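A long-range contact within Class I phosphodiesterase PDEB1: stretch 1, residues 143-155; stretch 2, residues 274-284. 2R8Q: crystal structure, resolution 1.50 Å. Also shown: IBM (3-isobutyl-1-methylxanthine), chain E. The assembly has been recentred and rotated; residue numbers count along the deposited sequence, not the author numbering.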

# COMPACT_ATOMS: atom_id res chain seq x y z
N ASP A 143 7.36 5.13 -8.30
CA ASP A 143 6.43 6.23 -8.05
C ASP A 143 6.88 7.25 -7.00
O ASP A 143 6.06 7.87 -6.32
N HIS A 144 8.20 7.41 -6.88
CA HIS A 144 8.75 8.40 -5.95
C HIS A 144 8.24 9.75 -6.46
O HIS A 144 8.20 9.99 -7.67
N MET A 145 7.84 10.62 -5.54
CA MET A 145 7.30 11.92 -5.90
C MET A 145 8.28 13.08 -5.76
O MET A 145 7.90 14.24 -5.94
N GLY A 146 9.53 12.78 -5.45
CA GLY A 146 10.51 13.85 -5.31
C GLY A 146 10.62 14.45 -3.92
O GLY A 146 11.30 15.47 -3.75
N VAL A 147 9.95 13.86 -2.95
CA VAL A 147 10.03 14.34 -1.57
C VAL A 147 10.34 13.15 -0.67
O VAL A 147 9.95 12.03 -0.98
N ASN A 148 11.05 13.39 0.43
CA ASN A 148 11.41 12.31 1.34
C ASN A 148 10.31 11.94 2.34
O ASN A 148 9.26 12.58 2.38
N ASN A 149 10.54 10.90 3.13
CA ASN A 149 9.53 10.47 4.09
C ASN A 149 9.15 11.57 5.08
O ASN A 149 7.99 11.67 5.46
N SER A 150 10.12 12.38 5.48
CA SER A 150 9.87 13.45 6.43
C SER A 150 8.80 14.42 5.93
O SER A 150 7.96 14.89 6.70
N PHE A 151 8.82 14.70 4.63
CA PHE A 151 7.86 15.62 4.03
C PHE A 151 6.42 15.18 4.30
O PHE A 151 5.58 15.99 4.68
N TYR A 152 6.15 13.89 4.12
CA TYR A 152 4.80 13.37 4.34
C TYR A 152 4.33 13.57 5.77
O TYR A 152 3.15 13.82 6.01
N LEU A 153 5.25 13.47 6.71
CA LEU A 153 4.91 13.64 8.12
C LEU A 153 4.74 15.12 8.46
O LEU A 153 3.76 15.50 9.11
N LYS A 154 5.68 15.95 8.01
CA LYS A 154 5.64 17.38 8.29
C LYS A 154 4.41 18.11 7.74
O LYS A 154 3.93 19.07 8.34
N THR A 155 3.91 17.65 6.59
CA THR A 155 2.77 18.29 5.94
C THR A 155 1.41 17.65 6.20
O THR A 155 0.43 18.01 5.55
N GLU A 274 18.84 19.65 -7.05
CA GLU A 274 17.64 20.26 -7.61
C GLU A 274 16.37 19.61 -7.07
O GLU A 274 15.38 20.29 -6.84
N GLU A 275 16.40 18.29 -6.85
CA GLU A 275 15.21 17.65 -6.31
C GLU A 275 14.96 18.13 -4.88
O GLU A 275 13.82 18.41 -4.50
N PHE A 276 16.03 18.24 -4.10
CA PHE A 276 15.92 18.71 -2.73
C PHE A 276 15.36 20.14 -2.71
O PHE A 276 14.47 20.45 -1.92
N TYR A 277 15.89 21.00 -3.57
CA TYR A 277 15.42 22.38 -3.63
C TYR A 277 13.93 22.44 -3.96
O TYR A 277 13.21 23.30 -3.45
N ARG A 278 13.46 21.53 -4.81
CA ARG A 278 12.05 21.54 -5.16
C ARG A 278 11.21 21.10 -3.96
O ARG A 278 10.08 21.56 -3.79
N GLN A 279 11.75 20.21 -3.13
CA GLN A 279 11.00 19.79 -1.95
C GLN A 279 10.93 21.01 -1.03
O GLN A 279 9.90 21.27 -0.41
N GLY A 280 12.04 21.73 -0.94
CA GLY A 280 12.09 22.92 -0.11
C GLY A 280 11.07 23.95 -0.56
O GLY A 280 10.40 24.56 0.27
N ASP A 281 10.96 24.15 -1.87
CA ASP A 281 10.00 25.11 -2.40
C ASP A 281 8.59 24.70 -2.01
O ASP A 281 7.77 25.55 -1.66
N MET A 282 8.30 23.40 -2.07
CA MET A 282 6.98 22.91 -1.70
C MET A 282 6.72 23.08 -0.21
O MET A 282 5.59 23.35 0.20
N GLU A 283 7.77 22.91 0.60
CA GLU A 283 7.62 23.06 2.04
C GLU A 283 7.33 24.52 2.38
O GLU A 283 6.55 24.80 3.29
N LYS A 284 7.94 25.44 1.65
CA LYS A 284 7.71 26.86 1.90
C LYS A 284 6.27 27.20 1.54
O LYS A 284 5.63 28.02 2.19

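The two stretches meet in a compact, mixed contact in which the amide of one buried glutamine, Q279, ties the loop and helix start of stretch 1 to the long helix of stretch 2, while a small apolar patch and two bridging waters fill in around it. The contact buries 458 Å² in total, and helix 149-154 runs nearly parallel to helix 274-284, with an angle of 3° between their directions. Their axes come no closer than 11.5 Å, a spacing wide enough for side chains to fill; the closest pair of CA atoms lies instead in the loop before the helix, where V147 CA is 5.5 Å from Q279 CA.

Q279 points toward stretch 1 with both chi1 and chi2 in t, an extended conformation that carries its amide to the helix start. There it pairs with N148 in two hydrogen bonds: N148 N donates to Q279 OE1 at 3.0 Å, and Q279 NE2 donates to N148 OD1 at 3.0 Å. N148 leaves its backbone sideways, but its p rotamer brings the end of the side chain nearer to Q279. The same OD1 caps the helix, accepting from F151 N at 3.1 Å, so the N-cap residue, just before the helix, also anchors it to stretch 2. Q279 NE2 makes a further bond within its own helix, to E283 OE2 at 3.0 Å, which uses the amide group's second proton and helps fix its orientation.

F151 (t) points toward stretch 2 and places its ring beside the same helix. E283 CG lies at the ring edge, 3.7 Å from F151 CD2, whereas M282 CB approaches obliquely, 4.0 Å from F151 CE2. M282 (chi1 m, chi2 t) also points inward and reaches V147 (m), with M282 CE 3.5 Å from V147 CG1; its SD lies 5.5 Å from the centroid of the F151 ring, again obliquely. Farther along, K154 (m, then extended) points toward E283, but K154 NZ and E283 OE2 are 4.2 Å apart, a proximity of opposite charges that falls short of a salt bridge.

At the other end, E275 extends toward the loop with chi1 and chi2 in t. Its OE2 lies 3.4 Å from G146 CA and 3.8 Å from H144 CE1, and both of its carboxylate oxygens are hydrogen-bonded elsewhere in the structure. H144 (t) helps shape this turn, since its ND1 accepts from G146 N at 2.9 Å. The backbone angles of G146, 89/8, by themselves call for glycine, because a CB would be jammed against the preceding carbonyl oxygen.

Two waters join G146 O to the helix. Water 1 donates to G146 O at 2.9 Å and to Q279 OE1 at 2.7 Å, while water 2 donates to G146 O at 2.8 Å and to E275 O at 2.8 Å. The inhibitor IBM lies outside this interface: its C8 sits at the ring edge of F276, 3.7 Å from F276 CE2.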

# COMPACT_ATOMS: atom_id res chain seq x y z
CB ASP A 143 5.05 5.64 -7.68
CG ASP A 143 3.94 6.68 -7.69
OD1 ASP A 143 3.88 7.50 -8.64
OD2 ASP A 143 3.12 6.67 -6.75
CB HIS A 144 10.28 8.34 -5.99
CG HIS A 144 10.94 8.99 -4.81
ND1 HIS A 144 10.91 10.35 -4.58
CD2 HIS A 144 11.67 8.46 -3.79
CE1 HIS A 144 11.59 10.63 -3.49
NE2 HIS A 144 12.06 9.50 -2.99
CB MET A 145 6.04 12.18 -5.06
CG MET A 145 4.97 11.11 -5.24
SD MET A 145 3.72 11.03 -3.93
CE MET A 145 3.96 9.36 -3.32
CB VAL A 147 8.70 15.01 -1.11
CG1 VAL A 147 8.45 16.27 -1.93
CG2 VAL A 147 7.54 14.04 -1.24
CB ASN A 148 12.72 12.62 2.09
CG ASN A 148 12.66 13.93 2.86
OD1 ASN A 148 11.60 14.36 3.30
ND2 ASN A 148 13.82 14.55 3.04
CB ASN A 149 10.01 9.23 4.87
CG ASN A 149 10.03 7.98 4.01
OD1 ASN A 149 9.25 7.85 3.07
ND2 ASN A 149 10.90 7.04 4.36
CB SER A 150 11.16 14.22 6.71
OG SER A 150 10.92 15.28 7.63
CB PHE A 151 8.11 15.71 2.52
CG PHE A 151 7.17 16.63 1.80
CD1 PHE A 151 5.93 16.18 1.34
CD2 PHE A 151 7.53 17.95 1.55
CE1 PHE A 151 5.07 17.03 0.65
CE2 PHE A 151 6.68 18.81 0.86
CZ PHE A 151 5.44 18.34 0.40
CB TYR A 152 4.74 11.89 3.96
CG TYR A 152 4.94 11.66 2.48
CD1 TYR A 152 6.19 11.32 1.97
CD2 TYR A 152 3.89 11.83 1.58
CE1 TYR A 152 6.39 11.15 0.61
CE2 TYR A 152 4.08 11.66 0.22
CZ TYR A 152 5.33 11.32 -0.27
OH TYR A 152 5.52 11.16 -1.62
CB LEU A 153 6.00 13.02 9.00
CG LEU A 153 6.25 11.52 8.80
CD1 LEU A 153 7.38 11.07 9.70
CD2 LEU A 153 4.98 10.74 9.10
CB LYS A 154 6.88 18.07 7.72
CG LYS A 154 8.20 17.65 8.34
CD LYS A 154 9.35 18.41 7.69
CE LYS A 154 10.68 18.07 8.33
NZ LYS A 154 11.81 18.75 7.62
CB THR A 155 2.99 18.36 4.42
OG1 THR A 155 3.12 17.02 3.91
CG2 THR A 155 4.25 19.14 4.10
CB GLU A 274 17.65 20.18 -9.14
CG GLU A 274 16.41 20.77 -9.81
CD GLU A 274 16.10 22.21 -9.37
OE1 GLU A 274 17.04 22.96 -9.04
OE2 GLU A 274 14.91 22.58 -9.37
CB GLU A 275 15.34 16.12 -6.32
CG GLU A 275 14.09 15.43 -5.79
CD GLU A 275 14.04 13.94 -6.10
OE1 GLU A 275 14.15 13.58 -7.30
OE2 GLU A 275 13.88 13.14 -5.16
CB PHE A 276 17.30 18.70 -2.04
CG PHE A 276 17.75 17.33 -1.58
CD1 PHE A 276 16.96 16.20 -1.76
CD2 PHE A 276 18.98 17.19 -0.96
CE1 PHE A 276 17.39 14.95 -1.32
CE2 PHE A 276 19.42 15.94 -0.52
CZ PHE A 276 18.62 14.82 -0.70
CB TYR A 277 16.20 23.18 -4.68
CG TYR A 277 17.60 23.57 -4.26
CD1 TYR A 277 18.47 24.17 -5.17
CD2 TYR A 277 18.06 23.36 -2.96
CE1 TYR A 277 19.76 24.55 -4.80
CE2 TYR A 277 19.34 23.73 -2.58
CZ TYR A 277 20.18 24.33 -3.51
OH TYR A 277 21.46 24.70 -3.13
CB ARG A 278 11.78 20.66 -6.38
CG ARG A 278 12.41 21.23 -7.64
CD ARG A 278 12.00 20.49 -8.90
NE ARG A 278 12.76 20.97 -10.05
CZ ARG A 278 12.58 20.55 -11.30
NH1 ARG A 278 11.67 19.63 -11.57
NH2 ARG A 278 13.32 21.05 -12.27
CB GLN A 279 11.69 18.65 -1.20
CG GLN A 279 10.98 18.32 0.11
CD GLN A 279 11.56 17.13 0.85
OE1 GLN A 279 12.02 16.17 0.24
NE2 GLN A 279 11.52 17.19 2.18
CB ASP A 281 10.10 25.20 -3.93
CG ASP A 281 11.42 25.79 -4.40
OD1 ASP A 281 12.06 26.52 -3.62
OD2 ASP A 281 11.80 25.53 -5.57
CB MET A 282 6.82 21.44 -2.09
CG MET A 282 6.69 21.21 -3.58
SD MET A 282 6.41 19.48 -3.99
CE MET A 282 8.08 18.92 -4.20
CB GLU A 283 8.88 22.57 2.75
CG GLU A 283 9.13 21.08 2.55
CD GLU A 283 10.39 20.58 3.21
OE1 GLU A 283 11.42 21.29 3.14
OE2 GLU A 283 10.36 19.47 3.78
CB LYS A 284 8.66 27.72 1.05
CG LYS A 284 10.13 27.56 1.42
CD LYS A 284 11.02 28.44 0.57
CE LYS A 284 12.48 28.21 0.90
NZ LYS A 284 13.37 29.09 0.09
N9 IBM E . 21.50 12.71 0.66
C8 IBM E . 22.04 13.91 1.05
N7 IBM E . 22.96 14.37 0.24
C5 IBM E . 23.02 13.41 -0.76
C4 IBM E . 22.13 12.39 -0.52
N3 IBM E . 21.91 11.29 -1.27
C2 IBM E . 22.68 11.21 -2.40
N1 IBM E . 23.61 12.20 -2.73
C6 IBM E . 23.78 13.30 -1.92
O6 IBM E . 24.59 14.17 -2.20
O2 IBM E . 22.56 10.24 -3.14
C10 IBM E . 24.41 12.07 -3.94
C11 IBM E . 20.94 10.27 -0.92
C12 IBM E . 19.53 10.88 -0.98
C13 IBM E . 18.93 10.71 -2.37
C14 IBM E . 18.63 10.27 0.08
O HOH W 1 13.55 15.84 -2.01
O HOH W 2 11.36 17.50 -5.61